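Local coordinates for uncharacterized protein (Leptospira interrogans serogroup Icterohaemorrhagiae serovar copenhageni, PDB 6OE6) that is of unknown function but is probably a membrane-anchored lipoprotein whose soluble part folds as two packed beta-sheets, at residues Phe48-Thr53 and Val128-Thr133; Cys55-Phe60 and Ser95-Gly100. All coordinates share one frame; numbering follows the deposited sequence. Where two conformers were deposited one is given.

Overall arrangement
Both contacts are strand pairings, but they lie in different sheets, about 23 Å apart between centres and on opposite sides of the chain's centre. Contact 1 joins the outermost strand 47-49 to strand 119-129 in the mixed five-strand sheet; it is short and parallel, lies at the surface with two of eight touching residues buried, and soon gives way to largely exposed turns bearing carboxylates and hydroxyls. Contact 2, between strands 53-59 and 97-102 of the antiparallel sheet, is longer and mostly core, seven of twelve being buried, and turns aromatic and branched apolar side chains inward. The turn at residues 50-52 carries the chain from one sheet to the other, and residues 55-60 follow almost at once.

Contact 1. Residues Phe48-Thr53 and Val128-Thr133; sequences FPDDKT and VRSTRT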
ATOM      1  N   PHE A  48       6.565   1.033  -7.337  1.00 28.56           N
ATOM      2  CA  PHE A  48       6.629  -0.423  -7.407  1.00 30.03           C
ATOM      3  C   PHE A  48       6.431  -0.901  -8.847  1.00 28.30           C
ATOM      4  O   PHE A  48       5.718  -0.267  -9.643  1.00 30.91           O
ATOM      5  CB  PHE A  48       5.554  -1.053  -6.503  1.00 29.24           C
ATOM      6  CG  PHE A  48       5.658  -0.654  -5.041  1.00 33.25           C
ATOM      7  CD1 PHE A  48       6.887  -0.598  -4.399  1.00 30.58           C
ATOM      8  CD2 PHE A  48       4.513  -0.357  -4.301  1.00 27.25           C
ATOM      9  CE1 PHE A  48       6.986  -0.238  -3.058  1.00 36.62           C
ATOM     10  CE2 PHE A  48       4.607   0.001  -2.965  1.00 29.00           C
ATOM     11  CZ  PHE A  48       5.843   0.063  -2.342  1.00 32.56           C
ATOM     12  N   PRO A  49       7.055  -2.008  -9.227  1.00 31.70           N
ATOM     13  CA  PRO A  49       6.857  -2.555 -10.568  1.00 28.95           C
ATOM     14  C   PRO A  49       5.550  -3.330 -10.632  1.00 31.15           C
ATOM     15  O   PRO A  49       4.951  -3.651  -9.613  1.00 32.01           O
ATOM     16  CB  PRO A  49       8.059  -3.494 -10.728  1.00 37.15           C
ATOM     17  CG  PRO A  49       8.245  -4.022  -9.326  1.00 37.69           C
ATOM     18  CD  PRO A  49       7.948  -2.846  -8.409  1.00 30.58           C
ATOM     19  N   ASP A  50       5.134  -3.655 -11.859  1.00 33.03           N
ATOM     20  CA  ASP A  50       3.879  -4.375 -12.075  1.00 35.05           C
ATOM     21  C   ASP A  50       4.066  -5.886 -12.135  1.00 42.71           C
ATOM     22  O   ASP A  50       3.113  -6.610 -12.453  1.00 39.08           O
ATOM     23  CB  ASP A  50       3.197  -3.883 -13.359  1.00 36.96           C
ATOM     24  CG  ASP A  50       3.883  -4.372 -14.640  1.00 48.58           C
ATOM     25  OD1 ASP A  50       5.060  -4.799 -14.623  1.00 43.13           O
ATOM     26  OD2 ASP A  50       3.217  -4.326 -15.692  1.00 56.24           O
ATOM     27  N   ASP A  51       5.269  -6.386 -11.857  1.00 36.06           N
ATOM     28  CA  ASP A  51       5.520  -7.812 -12.002  1.00 35.82           C
ATOM     29  C   ASP A  51       5.967  -8.472 -10.702  1.00 35.45           C
ATOM     30  O   ASP A  51       6.497  -9.596 -10.732  1.00 40.99           O
ATOM     31  CB  ASP A  51       6.535  -8.057 -13.123  1.00 39.22           C
ATOM     32  CG  ASP A  51       7.901  -7.468 -12.834  1.00 46.27           C
ATOM     33  OD1 ASP A  51       8.079  -6.769 -11.823  1.00 38.94           O
ATOM     34  OD2 ASP A  51       8.827  -7.732 -13.639  1.00 48.96           O
ATOM     35  N   LYS A  52       5.778  -7.789  -9.576  1.00 34.79           N
ATOM     36  CA  LYS A  52       6.045  -8.339  -8.257  0.53 35.08           C
ATOM     37  C   LYS A  52       4.829  -8.118  -7.372  1.00 32.52           C
ATOM     38  O   LYS A  52       4.121  -7.115  -7.500  1.00 32.75           O
ATOM     39  CB  LYS A  52       7.267  -7.686  -7.591  0.53 37.75           C
ATOM     40  CG  LYS A  52       8.572  -7.838  -8.368  0.53 39.40           C
ATOM     41  CD  LYS A  52       9.058  -9.271  -8.396  0.53 46.44           C
ATOM     42  CE  LYS A  52      10.422  -9.368  -9.076  0.53 51.15           C
ATOM     43  NZ  LYS A  52      10.930 -10.769  -9.165  0.53 53.50           N
ATOM     44  N   THR A  53       4.591  -9.065  -6.475  1.00 32.73           N
ATOM     45  CA  THR A  53       3.479  -8.903  -5.545  1.00 32.49           C
ATOM     46  C   THR A  53       3.895  -7.911  -4.465  1.00 31.09           C
ATOM     47  O   THR A  53       4.979  -8.023  -3.889  1.00 32.75           O
ATOM     48  CB  THR A  53       3.068 -10.269  -4.982  1.00 33.09           C
ATOM     49  OG1 THR A  53       2.476 -11.041  -6.039  1.00 34.97           O
ATOM     50  CG2 THR A  53       2.029 -10.127  -3.863  1.00 33.40           C
ATOM     51  N   VAL A 128       2.396   2.185  -9.329  1.00 27.31           N
ATOM     52  CA  VAL A 128       2.747   0.925 -10.003  1.00 26.48           C
ATOM     53  C   VAL A 128       3.130   1.267 -11.435  1.00 30.68           C
ATOM     54  O   VAL A 128       2.366   1.933 -12.144  1.00 32.42           O
ATOM     55  CB  VAL A 128       1.587  -0.082  -9.991  1.00 23.05           C
ATOM     56  CG1 VAL A 128       1.981  -1.364 -10.748  1.00 26.53           C
ATOM     57  CG2 VAL A 128       1.199  -0.406  -8.553  1.00 24.64           C
ATOM     58  N   ARG A 129       4.312   0.824 -11.874  1.00 35.95           N
ATOM     59  CA  ARG A 129       4.769   1.160 -13.213  1.00 40.52           C
ATOM     60  C   ARG A 129       5.075  -0.082 -14.038  1.00 49.33           C
ATOM     61  O   ARG A 129       5.465  -1.122 -13.502  1.00 43.26           O
ATOM     62  CB  ARG A 129       6.011   2.041 -13.159  1.00 46.99           C
ATOM     63  CG  ARG A 129       5.713   3.387 -12.550  1.00 51.64           C
ATOM     64  CD  ARG A 129       6.888   4.306 -12.688  1.00 55.54           C
ATOM     65  NE  ARG A 129       7.188   4.643 -14.079  1.00 56.30           N
ATOM     66  CZ  ARG A 129       8.244   4.192 -14.751  1.00 65.67           C
ATOM     67  NH1 ARG A 129       9.110   3.371 -14.168  1.00 65.03           N
ATOM     68  NH2 ARG A 129       8.441   4.570 -16.006  1.00 68.49           N
ATOM     69  N   SER A 130       4.880   0.040 -15.349  1.00 94.61           N
ATOM     70  CA  SER A 130       5.307  -1.002 -16.271  1.00 94.86           C
ATOM     71  C   SER A 130       6.820  -1.147 -16.219  1.00 96.04           C
ATOM     72  O   SER A 130       7.552  -0.154 -16.276  1.00 91.05           O
ATOM     73  CB  SER A 130       4.868  -0.676 -17.697  1.00 92.75           C
ATOM     74  OG  SER A 130       3.527  -1.066 -17.926  1.00 94.80           O
ATOM     75  N   THR A 131       7.286  -2.389 -16.114  1.00104.01           N
ATOM     76  CA  THR A 131       8.713  -2.676 -16.077  1.00108.58           C
ATOM     77  C   THR A 131       9.372  -2.348 -17.414  1.00111.97           C
ATOM     78  O   THR A 131       9.783  -3.252 -18.150  1.00112.02           O
ATOM     79  CB  THR A 131       8.948  -4.143 -15.694  1.00105.51           C
ATOM     80  OG1 THR A 131       7.956  -4.973 -16.312  1.00 97.45           O
ATOM     81  CG2 THR A 131       8.855  -4.314 -14.188  1.00101.15           C
ATOM     82  N   ARG A 132       9.476  -1.051 -17.727  1.00112.49           N
ATOM     83  CA  ARG A 132      10.061  -0.572 -18.976  1.00110.62           C
ATOM     84  C   ARG A 132      10.276   0.940 -18.930  1.00100.82           C
ATOM     85  O   ARG A 132       9.331   1.706 -19.151  1.00103.73           O
ATOM     86  CB  ARG A 132       9.168  -0.943 -20.165  1.00114.66           C
ATOM     87  N   THR A 133      11.528   1.365 -18.634  1.00 89.12           N
ATOM     88  CA  THR A 133      12.072   2.727 -18.522  1.00 84.82           C
ATOM     89  C   THR A 133      11.891   3.281 -17.110  1.00 86.27           C
ATOM     90  O   THR A 133      10.768   3.302 -16.586  1.00 87.07           O
ATOM     91  CB  THR A 133      11.450   3.691 -19.540  1.00 84.90           C
ATOM     92  OG1 THR A 133      11.663   3.197 -20.867  1.00 82.95           O
ATOM     93  CG2 THR A 133      12.073   5.086 -19.415  1.00 83.68           C
TER
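Phe48 O anchors the pairing where these two strand ends run parallel. It accepts the Arg129 N-H nearly along its C=O axis, with Arg129 N to Phe48 O at 2.9 Å, while Val128 CA lies 3.2 Å from Phe48 O and adds a CA-H···O contact. Pro49 suits the outermost strand, since its nitrogen, which carries no hydrogen, is turned from the partner. On the same face as Phe48, beta-branched Val128 holds CG1 anti to its backbone N (chi1 178°) and sets it 3.8 Å from Asp50 CB. The Phe48 ring leads off into the interior, to Trp18 and Phe126.

Beyond the strand ends the packing loosens. Asp50, with CG in the crowded position between N and carbonyl carbon, receives a weak hydrogen bond from Thr131 OG1 to its OD1 (3.4 Å). The methyl CG2 of Thr131 lies 3.6 Å from Pro49 CB and also touches the Asp51 carboxylate. These polar residues fit a solvent-facing turn; Ser130 and Thr131 are poorly ordered. Arg129 reaches away, NH1 and NH2 both gripping Thr133 O, with Glu147 as salt-bridge partner. This short parallel edge pairing comes just before residues 50-52 cross to the other sheet, consistent with a beta-sandwich.

Contact 2. Residues Cys55-Phe60 and Ser95-Gly100; sequences CYIYRF and SQTIEG. With FMT (formic acid), chain D.
Strands 55-59 and 97-100 form an antiparallel pair at the margin of the four-strand sheet; a G1 beta bulge, Gln96 and Thr97 opposite Asn92, leads the chain into strand 97-102. Backbone hydrogen bonds run both ways at two pairs. Tyr58 N to Ile98 O is the shortest and straightest, 2.8 Å at 171°. At Tyr58 and Ile98 both donors lie in the carbonyl planes, whereas at Tyr56 and Gly100 they stand above them. Phe60 N to Gln96 O (3.0 Å) extends the pairing.

Apolar contacts fill the inner face. Ile98 CG1 rests 3.8 Å from Tyr58 CB, and its CG2 meets the edge of the Phe60 ring, 4.0 Å from CE2. Tyr58 sets its CD2 over the centre of the Phe60 ring, while its hydroxyl bonds Asp122. On the other face Ile57 and Glu99 lie side by side, Ile57 CG1 against the aliphatic Glu99 CG at 3.6 Å; the Glu99 carboxylate goes to Tyr39. The Ile57 and Thr97 side chains cross obliquely, CD1 to CG2 3.7 Å.

Crowded chi1 (75°) lays the Tyr56 ring across Gly100, whose lack of a side chain admits it: Gly100 N stands 3.4 Å above the ring plane, toward the rim. Formic acid, probably from the crystallisation liquor, also bound by Lys89 and Ser101, sits at the ring's edge, where its O2 takes a 2.6 Å hydrogen bond from Tyr56 OH.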
ATOM      1  N   CYS A  55       3.704  -6.455  -1.002  1.00 26.71           N
ATOM      2  CA  CYS A  55       3.296  -6.879   0.339  1.00 28.18           C
ATOM      3  C   CYS A  55       3.492  -5.735   1.322  1.00 33.57           C
ATOM      4  O   CYS A  55       4.555  -5.106   1.337  1.00 30.72           O
ATOM      5  CB  CYS A  55       4.105  -8.088   0.811  1.00 30.95           C
ATOM      6  SG  CYS A  55       4.082  -9.473  -0.336  1.00 35.22           S
ATOM      7  N   TYR A  56       2.481  -5.463   2.142  1.00 28.40           N
ATOM      8  CA  TYR A  56       2.604  -4.393   3.117  1.00 24.37           C
ATOM      9  C   TYR A  56       2.350  -4.901   4.526  1.00 30.76           C
ATOM     10  O   TYR A  56       1.723  -5.948   4.768  1.00 30.99           O
ATOM     11  CB  TYR A  56       1.656  -3.197   2.812  1.00 24.76           C
ATOM     12  CG  TYR A  56       0.211  -3.504   3.160  1.00 25.37           C
ATOM     13  CD1 TYR A  56      -0.292  -3.246   4.434  1.00 29.77           C
ATOM     14  CD2 TYR A  56      -0.636  -4.055   2.224  1.00 30.33           C
ATOM     15  CE1 TYR A  56      -1.600  -3.558   4.764  1.00 30.86           C
ATOM     16  CE2 TYR A  56      -1.936  -4.367   2.538  1.00 28.70           C
ATOM     17  CZ  TYR A  56      -2.418  -4.109   3.807  1.00 35.42           C
ATOM     18  OH  TYR A  56      -3.727  -4.437   4.103  1.00 36.02           O
ATOM     19  N   ILE A  57       2.896  -4.146   5.463  1.00 32.19           N
ATOM     20  CA  ILE A  57       2.570  -4.285   6.869  1.00 32.26           C
ATOM     21  C   ILE A  57       2.185  -2.895   7.349  1.00 35.21           C
ATOM     22  O   ILE A  57       2.710  -1.887   6.857  1.00 32.78           O
ATOM     23  CB  ILE A  57       3.753  -4.876   7.672  1.00 38.49           C
ATOM     24  CG1 ILE A  57       3.307  -5.265   9.078  1.00 37.23           C
ATOM     25  CG2 ILE A  57       4.932  -3.904   7.717  1.00 38.11           C
ATOM     26  CD1 ILE A  57       4.328  -6.119   9.831  1.00 44.86           C
ATOM     27  N   TYR A  58       1.224  -2.827   8.269  1.00 30.09           N
ATOM     28  CA  TYR A  58       0.924  -1.573   8.955  1.00 29.92           C
ATOM     29  C   TYR A  58       1.052  -1.772  10.456  1.00 35.03           C
ATOM     30  O   TYR A  58       0.413  -2.662  11.019  1.00 37.93           O
ATOM     31  CB  TYR A  58      -0.477  -1.041   8.614  1.00 32.19           C
ATOM     32  CG  TYR A  58      -0.747   0.296   9.270  1.00 35.43           C
ATOM     33  CD1 TYR A  58      -0.102   1.445   8.835  1.00 31.89           C
ATOM     34  CD2 TYR A  58      -1.608   0.405  10.351  1.00 37.60           C
ATOM     35  CE1 TYR A  58      -0.330   2.665   9.445  1.00 36.16           C
ATOM     36  CE2 TYR A  58      -1.842   1.617  10.959  1.00 39.52           C
ATOM     37  CZ  TYR A  58      -1.204   2.745  10.504  1.00 38.22           C
ATOM     38  OH  TYR A  58      -1.425   3.955  11.115  1.00 42.96           O
ATOM     39  N   ARG A  59       1.868  -0.946  11.099  1.00 36.25           N
ATOM     40  CA  ARG A  59       2.024  -0.999  12.551  1.00 40.24           C
ATOM     41  C   ARG A  59       1.264   0.167  13.165  1.00 44.96           C
ATOM     42  O   ARG A  59       1.579   1.329  12.889  1.00 47.62           O
ATOM     43  CB  ARG A  59       3.491  -0.960  12.967  1.00 43.82           C
ATOM     44  CG  ARG A  59       3.658  -1.091  14.499  1.00 74.53           C
ATOM     45  CD  ARG A  59       5.080  -1.439  14.922  1.00 81.46           C
ATOM     46  NE  ARG A  59       5.769  -2.250  13.922  1.00 91.52           N
ATOM     47  CZ  ARG A  59       6.947  -1.941  13.390  1.00 94.69           C
ATOM     48  NH1 ARG A  59       7.589  -0.845  13.777  1.00 95.68           N
ATOM     49  NH2 ARG A  59       7.491  -2.738  12.479  1.00 93.62           N
ATOM     50  N   PHE A  60       0.267  -0.150  13.990  1.00 41.82           N
ATOM     51  CA  PHE A  60      -0.562   0.870  14.611  1.00 45.14           C
ATOM     52  C   PHE A  60       0.226   1.652  15.654  1.00 50.38           C
ATOM     53  O   PHE A  60       1.059   1.103  16.377  1.00 57.17           O
ATOM     54  CB  PHE A  60      -1.790   0.246  15.273  1.00 45.15           C
ATOM     55  CG  PHE A  60      -2.751  -0.367  14.314  1.00 44.03           C
ATOM     56  CD1 PHE A  60      -3.847   0.351  13.866  1.00 45.62           C
ATOM     57  CD2 PHE A  60      -2.562  -1.661  13.855  1.00 42.86           C
ATOM     58  CE1 PHE A  60      -4.739  -0.203  12.976  1.00 41.54           C
ATOM     59  CE2 PHE A  60      -3.450  -2.225  12.963  1.00 36.71           C
ATOM     60  CZ  PHE A  60      -4.537  -1.491  12.516  1.00 37.53           C
ATOM     61  N   SER A  95       2.162  -7.984  17.894  1.00 38.35           N
ATOM     62  CA  SER A  95       2.976  -7.114  17.058  1.00 34.37           C
ATOM     63  C   SER A  95       2.290  -5.789  16.737  1.00 35.18           C
ATOM     64  O   SER A  95       2.963  -4.871  16.254  1.00 38.32           O
ATOM     65  CB  SER A  95       3.362  -7.836  15.756  1.00 41.94           C
ATOM     66  OG  SER A  95       2.223  -8.323  15.065  1.00 39.22           O
ATOM     67  N   GLN A  96       0.990  -5.667  17.022  1.00 34.60           N
ATOM     68  CA  GLN A  96       0.207  -4.461  16.732  1.00 36.49           C
ATOM     69  C   GLN A  96       0.258  -4.134  15.238  1.00 36.80           C
ATOM     70  O   GLN A  96       0.540  -3.005  14.834  1.00 41.72           O
ATOM     71  CB  GLN A  96       0.667  -3.275  17.581  1.00 44.22           C
ATOM     72  CG  GLN A  96       0.545  -3.505  19.078  1.00 53.95           C
ATOM     73  CD  GLN A  96       0.811  -2.239  19.889  1.00 64.84           C
ATOM     74  OE1 GLN A  96       0.711  -1.122  19.371  1.00 72.49           O
ATOM     75  NE2 GLN A  96       1.155  -2.413  21.163  1.00 73.29           N
ATOM     76  N   THR A  97      -0.007  -5.149  14.415  1.00 40.99           N
ATOM     77  CA  THR A  97       0.096  -5.009  12.965  1.00 38.80           C
ATOM     78  C   THR A  97      -1.112  -5.621  12.271  1.00 37.79           C
ATOM     79  O   THR A  97      -1.845  -6.430  12.848  1.00 38.56           O
ATOM     80  CB  THR A  97       1.379  -5.682  12.433  1.00 39.27           C
ATOM     81  OG1 THR A  97       1.411  -7.054  12.834  1.00 42.17           O
ATOM     82  CG2 THR A  97       2.644  -4.954  12.948  1.00 39.37           C
ATOM     83  N   ILE A  98      -1.330  -5.171  11.024  1.00 35.49           N
ATOM     84  CA  ILE A  98      -2.063  -5.909  10.005  1.00 37.18           C
ATOM     85  C   ILE A  98      -1.131  -6.033   8.806  1.00 35.20           C
ATOM     86  O   ILE A  98      -0.164  -5.280   8.668  1.00 34.57           O
ATOM     87  CB  ILE A  98      -3.383  -5.222   9.602  1.00 34.54           C
ATOM     88  CG1 ILE A  98      -3.117  -3.763   9.217  1.00 36.24           C
ATOM     89  CG2 ILE A  98      -4.426  -5.342  10.729  1.00 40.17           C
ATOM     90  CD1 ILE A  98      -4.314  -3.045   8.575  1.00 35.46           C
ATOM     91  N   GLU A  99      -1.414  -7.012   7.941  1.00 32.74           N
ATOM     92  CA  GLU A  99      -0.582  -7.262   6.769  1.00 33.42           C
ATOM     93  C   GLU A  99      -1.489  -7.573   5.585  1.00 33.35           C
ATOM     94  O   GLU A  99      -2.571  -8.140   5.759  1.00 37.27           O
ATOM     95  CB  GLU A  99       0.377  -8.453   6.999  1.00 40.05           C
ATOM     96  CG  GLU A  99       1.659  -8.157   7.830  1.00 44.83           C
ATOM     97  CD  GLU A  99       2.336  -9.413   8.404  1.00 53.62           C
ATOM     98  OE1 GLU A  99       1.874  -9.913   9.459  1.00 55.02           O
ATOM     99  OE2 GLU A  99       3.341  -9.890   7.816  1.00 49.69           O
ATOM    100  N   GLY A 100      -1.024  -7.259   4.377  1.00 30.44           N
ATOM    101  CA  GLY A 100      -1.755  -7.678   3.193  1.00 32.55           C
ATOM    102  C   GLY A 100      -0.844  -7.630   1.986  1.00 31.11           C
ATOM    103  O   GLY A 100       0.362  -7.407   2.106  1.00 29.06           O
TER
HETATM  104  C   FMT D 202      -4.929  -6.769   1.347  1.00 34.02           C
HETATM  105  O1  FMT D 202      -4.543  -7.923   1.228  1.00 38.03           O
HETATM  106  O2  FMT D 202      -4.795  -6.143   2.399  1.00 42.45           O